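PDB 2W39: putative laminarinase from Phanerochaete chrysosporium, which probably hydrolyses beta-1,3-linked and mixed-linkage beta-glucans such as laminarin and lichenin, as a glycoside hydrolase of family 16. Local coordinates for residues D7-S12 and A292-Y297; T82-F87 and I219-W224; N193-V198 and T228-N233. All blocks are in the same frame, centred on the assembly; numbering follows the deposited sequence.

Contact 1. Residues D7-S12 and A292-Y297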
# COMPACT_ATOMS: atom_id res chain seq x y z
N ASP A 7 17.92 -4.40 2.75
CA ASP A 7 17.12 -5.63 2.79
C ASP A 7 16.70 -5.99 1.39
O ASP A 7 16.30 -5.13 0.61
CB ASP A 7 15.87 -5.45 3.65
CG ASP A 7 16.20 -5.22 5.10
OD1 ASP A 7 16.58 -6.19 5.79
OD2 ASP A 7 16.08 -4.07 5.58
N ASN A 8 16.77 -7.28 1.09
CA ASN A 8 16.38 -7.79 -0.19
C ASN A 8 15.40 -8.92 0.06
O ASN A 8 15.82 -10.03 0.44
CB ASN A 8 17.61 -8.31 -0.95
CG ASN A 8 17.27 -8.76 -2.35
OD1 ASN A 8 16.18 -8.48 -2.86
ND2 ASN A 8 18.19 -9.49 -2.98
N TRP A 9 14.11 -8.66 -0.14
CA TRP A 9 13.10 -9.65 0.17
C TRP A 9 12.46 -10.21 -1.09
O TRP A 9 11.81 -9.48 -1.84
CB TRP A 9 12.05 -9.05 1.08
CG TRP A 9 12.56 -8.48 2.38
CD1 TRP A 9 13.44 -9.05 3.26
CD2 TRP A 9 12.17 -7.23 2.97
NE1 TRP A 9 13.61 -8.23 4.35
CE2 TRP A 9 12.84 -7.11 4.20
CE3 TRP A 9 11.34 -6.19 2.54
CZ2 TRP A 9 12.69 -6.00 5.03
CZ3 TRP A 9 11.18 -5.09 3.37
CH2 TRP A 9 11.86 -5.00 4.60
N VAL A 10 12.65 -11.51 -1.29
CA VAL A 10 12.07 -12.24 -2.41
C VAL A 10 11.52 -13.57 -1.88
O VAL A 10 12.19 -14.26 -1.11
CB VAL A 10 13.14 -12.52 -3.49
CG1 VAL A 10 12.59 -13.40 -4.61
CG2 VAL A 10 13.70 -11.21 -4.06
N GLY A 11 10.32 -13.93 -2.31
CA GLY A 11 9.79 -15.28 -2.03
C GLY A 11 9.78 -15.64 -0.57
O GLY A 11 9.25 -14.91 0.26
N SER A 12 10.42 -16.76 -0.22
CA SER A 12 10.37 -17.26 1.15
C SER A 12 11.02 -16.31 2.18
O SER A 12 10.76 -16.44 3.38
CB SER A 12 11.02 -18.64 1.24
OG SER A 12 12.39 -18.55 0.91
N ALA A 292 7.08 -9.60 -6.75
CA ALA A 292 8.34 -10.17 -7.20
C ALA A 292 9.48 -9.89 -6.21
O ALA A 292 10.35 -10.75 -6.00
CB ALA A 292 8.70 -9.63 -8.60
N SER A 293 9.48 -8.69 -5.62
CA SER A 293 10.50 -8.33 -4.64
C SER A 293 10.08 -7.07 -3.92
O SER A 293 9.33 -6.23 -4.47
CB SER A 293 11.87 -8.10 -5.29
OG SER A 293 11.81 -7.06 -6.24
N VAL A 294 10.60 -6.92 -2.71
CA VAL A 294 10.61 -5.64 -2.00
C VAL A 294 12.04 -5.44 -1.53
O VAL A 294 12.60 -6.33 -0.89
CB VAL A 294 9.61 -5.57 -0.83
CG1 VAL A 294 9.75 -4.25 -0.08
CG2 VAL A 294 8.17 -5.76 -1.33
N ARG A 295 12.64 -4.30 -1.88
CA ARG A 295 14.01 -4.01 -1.51
C ARG A 295 14.05 -2.69 -0.78
O ARG A 295 13.37 -1.73 -1.15
CB ARG A 295 14.91 -3.95 -2.75
CG ARG A 295 14.98 -5.32 -3.44
CD ARG A 295 15.96 -5.41 -4.59
NE ARG A 295 15.97 -6.78 -5.12
CZ ARG A 295 15.45 -7.16 -6.29
NH1 ARG A 295 14.89 -6.28 -7.10
NH2 ARG A 295 15.50 -8.44 -6.66
N VAL A 296 14.85 -2.65 0.27
CA VAL A 296 15.02 -1.43 1.05
C VAL A 296 16.48 -1.04 1.00
O VAL A 296 17.36 -1.90 1.08
CB VAL A 296 14.56 -1.61 2.50
CG1 VAL A 296 14.71 -0.29 3.26
CG2 VAL A 296 13.10 -2.09 2.55
N TYR A 297 16.72 0.26 0.88
CA TYR A 297 18.05 0.85 0.80
C TYR A 297 18.16 1.91 1.88
O TYR A 297 17.20 2.61 2.19
CB TYR A 297 18.25 1.52 -0.56
CG TYR A 297 18.16 0.58 -1.73
CD1 TYR A 297 16.92 0.16 -2.22
CD2 TYR A 297 19.31 0.13 -2.37
CE1 TYR A 297 16.85 -0.71 -3.31
CE2 TYR A 297 19.25 -0.72 -3.45
CZ TYR A 297 18.01 -1.14 -3.91
OH TYR A 297 17.92 -1.99 -5.00
O HOH W 1 17.11 -10.61 -5.59
O HOH W 2 8.96 -12.41 -4.19
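N8 and R295 sit opposite each other in a non-hydrogen-bonded antiparallel pair of the beta-sandwich of this family 16 enzyme, their side chains side by side and pointing the same way. The first strand of the chain, 2-9, is zipped to the last, 288-297. Two backbone hydrogen-bonded pairs, D7 with V296 and W9 with V294, flank it. R295 CB lies 3.8 Å from D7 O. Its CG is 3.4 Å from N8 OD1, and CD runs past the same oxygen. The chain is extended up to NE (chi3 178°), which donates to N8 OD1 at 2.8 Å. This bond is bent, 142° at the hydrogen, and NE sits above the amide plane. S293 OG lies over one guanidinium face, toward the rim. On the other side of the sheet, W9 CE3 meets V294 CG1 at 3.6 Å, with this valine at the ring edge. W9 CZ3 touches V296 CG2 at 3.7 Å. F18 adds an edge-to-face partner to the indole, and D7 OD2 makes a salt bridge to K78 NZ and a hydrogen bond with Y80 OH. At the tip, R295 NH2 and N8 ND2 both donate to one water, NH2 at 2.9 Å.

Contact 2. Residues T82-F87 and I219-W224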
# COMPACT_ATOMS: atom_id res chain seq x y z
N THR A 82 15.20 7.32 7.36
CA THR A 82 15.64 7.74 6.03
C THR A 82 16.00 6.49 5.22
O THR A 82 16.88 5.71 5.61
CB THR A 82 16.80 8.71 6.14
OG1 THR A 82 16.30 9.91 6.73
CG2 THR A 82 17.40 9.01 4.77
N HIS A 83 15.28 6.27 4.12
CA HIS A 83 15.45 5.05 3.35
C HIS A 83 14.73 5.18 2.03
O HIS A 83 13.96 6.13 1.82
CB HIS A 83 14.90 3.83 4.12
CG HIS A 83 13.40 3.78 4.20
ND1 HIS A 83 12.66 4.66 4.97
CD2 HIS A 83 12.51 2.90 3.68
CE1 HIS A 83 11.38 4.34 4.88
NE2 HIS A 83 11.26 3.28 4.10
N VAL A 84 14.99 4.20 1.16
CA VAL A 84 14.20 4.01 -0.05
C VAL A 84 13.63 2.60 -0.04
O VAL A 84 14.36 1.65 0.24
CB VAL A 84 15.05 4.21 -1.34
CG1 VAL A 84 14.21 4.05 -2.58
CG2 VAL A 84 15.70 5.59 -1.33
N ALA A 85 12.34 2.46 -0.34
CA ALA A 85 11.70 1.14 -0.46
C ALA A 85 11.18 0.99 -1.88
O ALA A 85 10.52 1.89 -2.40
CB ALA A 85 10.55 1.00 0.55
N VAL A 86 11.50 -0.14 -2.50
CA VAL A 86 11.11 -0.41 -3.89
C VAL A 86 10.30 -1.69 -3.94
O VAL A 86 10.77 -2.74 -3.49
CB VAL A 86 12.33 -0.54 -4.82
CG1 VAL A 86 11.87 -0.71 -6.27
CG2 VAL A 86 13.24 0.70 -4.68
N PHE A 87 9.11 -1.61 -4.51
CA PHE A 87 8.14 -2.70 -4.60
C PHE A 87 7.96 -3.07 -6.07
O PHE A 87 7.50 -2.25 -6.86
CB PHE A 87 6.76 -2.28 -4.03
CG PHE A 87 6.78 -1.82 -2.59
CD1 PHE A 87 6.28 -2.64 -1.58
CD2 PHE A 87 7.29 -0.58 -2.24
CE1 PHE A 87 6.29 -2.21 -0.25
CE2 PHE A 87 7.31 -0.15 -0.90
CZ PHE A 87 6.82 -0.97 0.09
N ILE A 219 22.02 2.48 -5.51
CA ILE A 219 21.07 3.28 -6.27
C ILE A 219 21.36 4.75 -6.06
O ILE A 219 22.01 5.13 -5.08
CB ILE A 219 19.59 2.98 -5.91
CG1 ILE A 219 19.31 3.34 -4.43
CG2 ILE A 219 19.23 1.54 -6.25
CD1 ILE A 219 17.83 3.30 -4.05
N ASN A 220 20.88 5.58 -6.99
CA ASN A 220 21.00 7.02 -6.85
C ASN A 220 19.71 7.66 -7.35
O ASN A 220 19.43 7.67 -8.56
CB ASN A 220 22.20 7.52 -7.66
CG ASN A 220 22.41 9.02 -7.55
OD1 ASN A 220 21.60 9.74 -6.99
ND2 ASN A 220 23.53 9.48 -8.09
N THR A 221 18.91 8.19 -6.43
CA THR A 221 17.59 8.69 -6.78
C THR A 221 17.64 9.99 -7.58
O THR A 221 16.62 10.39 -8.13
CB THR A 221 16.70 8.87 -5.52
OG1 THR A 221 17.32 9.84 -4.67
CG2 THR A 221 16.54 7.57 -4.78
N ASP A 222 18.80 10.64 -7.62
CA ASP A 222 19.01 11.84 -8.46
C ASP A 222 18.68 11.56 -9.91
O ASP A 222 18.40 12.49 -10.68
CB ASP A 222 20.49 12.30 -8.42
CG ASP A 222 20.89 12.91 -7.08
OD1 ASP A 222 22.09 13.28 -6.95
OD2 ASP A 222 20.05 13.03 -6.18
N ASN A 223 18.76 10.28 -10.29
CA ASN A 223 18.62 9.82 -11.65
C ASN A 223 17.23 9.33 -12.02
O ASN A 223 17.02 8.81 -13.12
CB ASN A 223 19.65 8.71 -11.92
CG ASN A 223 21.08 9.21 -11.83
OD1 ASN A 223 21.37 10.37 -12.14
ND2 ASN A 223 21.99 8.34 -11.40
N TRP A 224 16.26 9.52 -11.12
CA TRP A 224 14.97 8.87 -11.27
C TRP A 224 13.87 9.71 -11.92
O TRP A 224 12.75 9.23 -12.11
CB TRP A 224 14.51 8.39 -9.89
CG TRP A 224 15.31 7.22 -9.38
CD1 TRP A 224 16.50 6.73 -9.85
CD2 TRP A 224 14.97 6.42 -8.25
NE1 TRP A 224 16.90 5.65 -9.10
CE2 TRP A 224 15.98 5.44 -8.10
CE3 TRP A 224 13.90 6.43 -7.34
CZ2 TRP A 224 15.93 4.45 -7.10
CZ3 TRP A 224 13.86 5.47 -6.34
CH2 TRP A 224 14.87 4.49 -6.23
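V84 and T221 are the residues whose backbones come nearest, with V84 CA and T221 CA 8.9 Å apart, so strand 83-87 and the 219-224 segment meet through side chains alone. The contact is apolar, and all five residues that touch are buried. V84 is the hub. Its CG1 is anti to the backbone N (chi1 -178°) and touches W224 CH2 at 3.7 Å, the two side chains meeting tip to tip. The same methyl is 4.0 Å from I219 CD1, which also comes tip to tip. V84 CG2 lies 4.1 Å from T221 CG2, and these two side chains slide past each other in opposite directions. V86, two residues further on the same side of the strand, adds a looser contact, its CG2 4.4 Å from W224 CH2.

The 219-224 segment folds back on itself to offer these groups together. N220 OD1 accepts from D222 N in an Asx turn. This turn runs into a short 3-10 segment, 221-223, and W224 N donates to T221 O. T221 CG2 rests 3.6 Å above the plane of the W224 ring, toward its rim. Polar ends are held outside the contact: W224 NE1 hydrogen-bonds to D211 OD2, and T221 OG1 hydrogen-bonds with the terminal A1 N and with E190 OE1. W199 packs edge-to-face with W224, and I212 of helix 210-214 touches both V86 and W224.

The arrangement is consistent with V84 and V86 lying on the face turned from the second sheet. Strand 218-220, paired to strand 2-9, and the turn after it pack over this face of the sheet in the beta-sandwich, or jelly roll, of glycoside hydrolase family 16.

Contact 3. Residues N193-V198 and T228-N233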
# COMPACT_ATOMS: atom_id res chain seq x y z
N ASN A 193 14.81 13.48 5.71
CA ASN A 193 14.34 14.50 6.64
C ASN A 193 13.58 15.60 5.94
O ASN A 193 12.76 16.28 6.58
CB ASN A 193 15.51 15.17 7.37
CG ASN A 193 15.04 16.12 8.47
OD1 ASN A 193 15.19 17.38 8.40
ND2 ASN A 193 14.46 15.53 9.50
N SER A 194 13.89 15.80 4.67
CA SER A 194 13.40 16.94 3.91
C SER A 194 12.17 16.69 3.05
O SER A 194 11.54 17.64 2.63
CB SER A 194 14.51 17.45 2.99
OG SER A 194 15.61 18.01 3.70
N PHE A 195 11.85 15.44 2.75
CA PHE A 195 10.73 15.14 1.87
C PHE A 195 10.41 13.66 1.90
O PHE A 195 11.20 12.83 2.35
CB PHE A 195 11.02 15.55 0.40
CG PHE A 195 12.21 14.86 -0.23
CD1 PHE A 195 12.15 13.52 -0.61
CD2 PHE A 195 13.38 15.57 -0.49
CE1 PHE A 195 13.25 12.88 -1.20
CE2 PHE A 195 14.48 14.95 -1.09
CZ PHE A 195 14.40 13.61 -1.44
N ILE A 196 9.21 13.37 1.40
CA ILE A 196 8.86 12.02 0.95
C ILE A 196 8.47 12.12 -0.52
O ILE A 196 7.76 13.04 -0.92
CB ILE A 196 7.72 11.43 1.82
CG1 ILE A 196 8.27 11.12 3.22
CG2 ILE A 196 7.12 10.17 1.17
CD1 ILE A 196 7.22 10.81 4.27
N LYS A 197 8.98 11.17 -1.31
CA LYS A 197 8.65 11.06 -2.74
C LYS A 197 8.17 9.65 -3.03
O LYS A 197 8.71 8.68 -2.48
CB LYS A 197 9.87 11.34 -3.62
CG LYS A 197 10.28 12.81 -3.64
CD LYS A 197 11.58 13.04 -4.39
CE LYS A 197 12.02 14.50 -4.26
NZ LYS A 197 13.31 14.75 -4.95
N VAL A 198 7.19 9.53 -3.92
CA VAL A 198 6.80 8.23 -4.46
C VAL A 198 6.87 8.32 -5.99
O VAL A 198 6.40 9.30 -6.58
CB VAL A 198 5.36 7.83 -4.04
CG1 VAL A 198 4.95 6.50 -4.64
CG2 VAL A 198 5.21 7.77 -2.53
N THR A 228 6.09 10.86 -8.83
CA THR A 228 4.65 10.86 -9.01
C THR A 228 3.96 11.68 -7.91
O THR A 228 3.05 12.47 -8.19
CB THR A 228 4.14 9.42 -9.03
OG1 THR A 228 4.87 8.67 -10.02
CG2 THR A 228 2.67 9.38 -9.35
N ALA A 229 4.40 11.47 -6.66
CA ALA A 229 3.93 12.26 -5.52
C ALA A 229 5.15 12.83 -4.82
O ALA A 229 6.14 12.15 -4.62
CB ALA A 229 3.12 11.40 -4.54
N PHE A 230 5.05 14.10 -4.44
CA PHE A 230 6.11 14.83 -3.73
C PHE A 230 5.48 15.50 -2.52
O PHE A 230 4.48 16.22 -2.63
CB PHE A 230 6.69 15.87 -4.68
CG PHE A 230 7.86 16.71 -4.14
CD1 PHE A 230 8.04 17.99 -4.62
CD2 PHE A 230 8.78 16.22 -3.21
CE1 PHE A 230 9.10 18.78 -4.20
CE2 PHE A 230 9.85 17.00 -2.78
CZ PHE A 230 10.00 18.28 -3.29
N PHE A 231 6.09 15.24 -1.38
CA PHE A 231 5.70 15.82 -0.09
C PHE A 231 6.92 16.55 0.45
O PHE A 231 7.72 15.99 1.20
CB PHE A 231 5.23 14.72 0.86
CG PHE A 231 4.05 13.97 0.34
CD1 PHE A 231 4.20 12.70 -0.23
CD2 PHE A 231 2.77 14.52 0.41
CE1 PHE A 231 3.08 12.01 -0.71
CE2 PHE A 231 1.65 13.83 -0.07
CZ PHE A 231 1.82 12.57 -0.63
N PRO A 232 7.12 17.81 0.04
CA PRO A 232 8.28 18.58 0.50
C PRO A 232 8.07 19.06 1.93
O PRO A 232 6.99 18.92 2.51
CB PRO A 232 8.30 19.76 -0.47
CG PRO A 232 6.88 19.96 -0.81
CD PRO A 232 6.28 18.57 -0.92
N ASN A 233 9.11 19.66 2.50
CA ASN A 233 9.03 20.17 3.86
C ASN A 233 8.67 21.64 3.98
O ASN A 233 8.73 22.22 5.07
CB ASN A 233 10.32 19.85 4.64
CG ASN A 233 11.53 20.63 4.15
OD1 ASN A 233 11.47 21.35 3.15
ND2 ASN A 233 12.64 20.49 4.87
O HOH W 3 12.01 18.77 7.30
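I196 and F231 form a hydrogen-bonded antiparallel pair, as do V198 and A229. Among the backbone bonds, F231 N donates to I196 O at 2.8 Å, and I196 N returns a bond to F231 O. V198 O accepts from A229 N at 3.0 Å and, weakly, from T228 N. T228 and A229 thus both face V198, a classic beta bulge. Weaker CA-H...O contacts lie between, such as K197 CA to A229 O.

On the side of F195, K197, F230 and P232, rings and a lysine chain pack together. K197 runs beside F230, its CE 3.6 Å from F230 CE2. F195 CG lies between its backbone N and carbonyl carbon (chi1 61°), toward the lysine, whose CE stands 3.6 Å above the F195 ring centre. The F195 and F230 side chains cross at about a right angle, with F195 CB at the F230 ring edge. P232 CD lies over one F230 face. On the reverse side, I196 CG2 reaches F231 CD1 at 4.1 Å.

That side looks across the sandwich. I196 and F231 meet L132 of strand 129-133; A229 and F231 meet V167 of strand 165-168. Strand 185-191 continues the sheet beside strand 195-202.

All three contacts belong to one antiparallel sheet of the sandwich. Contact 1 and contact 3 are strand pairings with backbone ladders, each partly buried. Contact 2 is fully buried side-chain packing. Contacts 1 and 2 share a border. Strand 288-297 lies beside strand 83-89, with a probable hydrogen bond from V86 N to R295 O of 2.8 Å, and Y297 packs on I219. Contacts 1 and 3 do not touch, their nearest atoms being about 11 Å apart. Strand 185-191 joins strand 83-89 to strand 195-202, and so links contact 2 with contact 3. A polar pair, N8 with R295, marks the outward side of contact 1, whereas aromatic rings and a lysine mark that of contact 3.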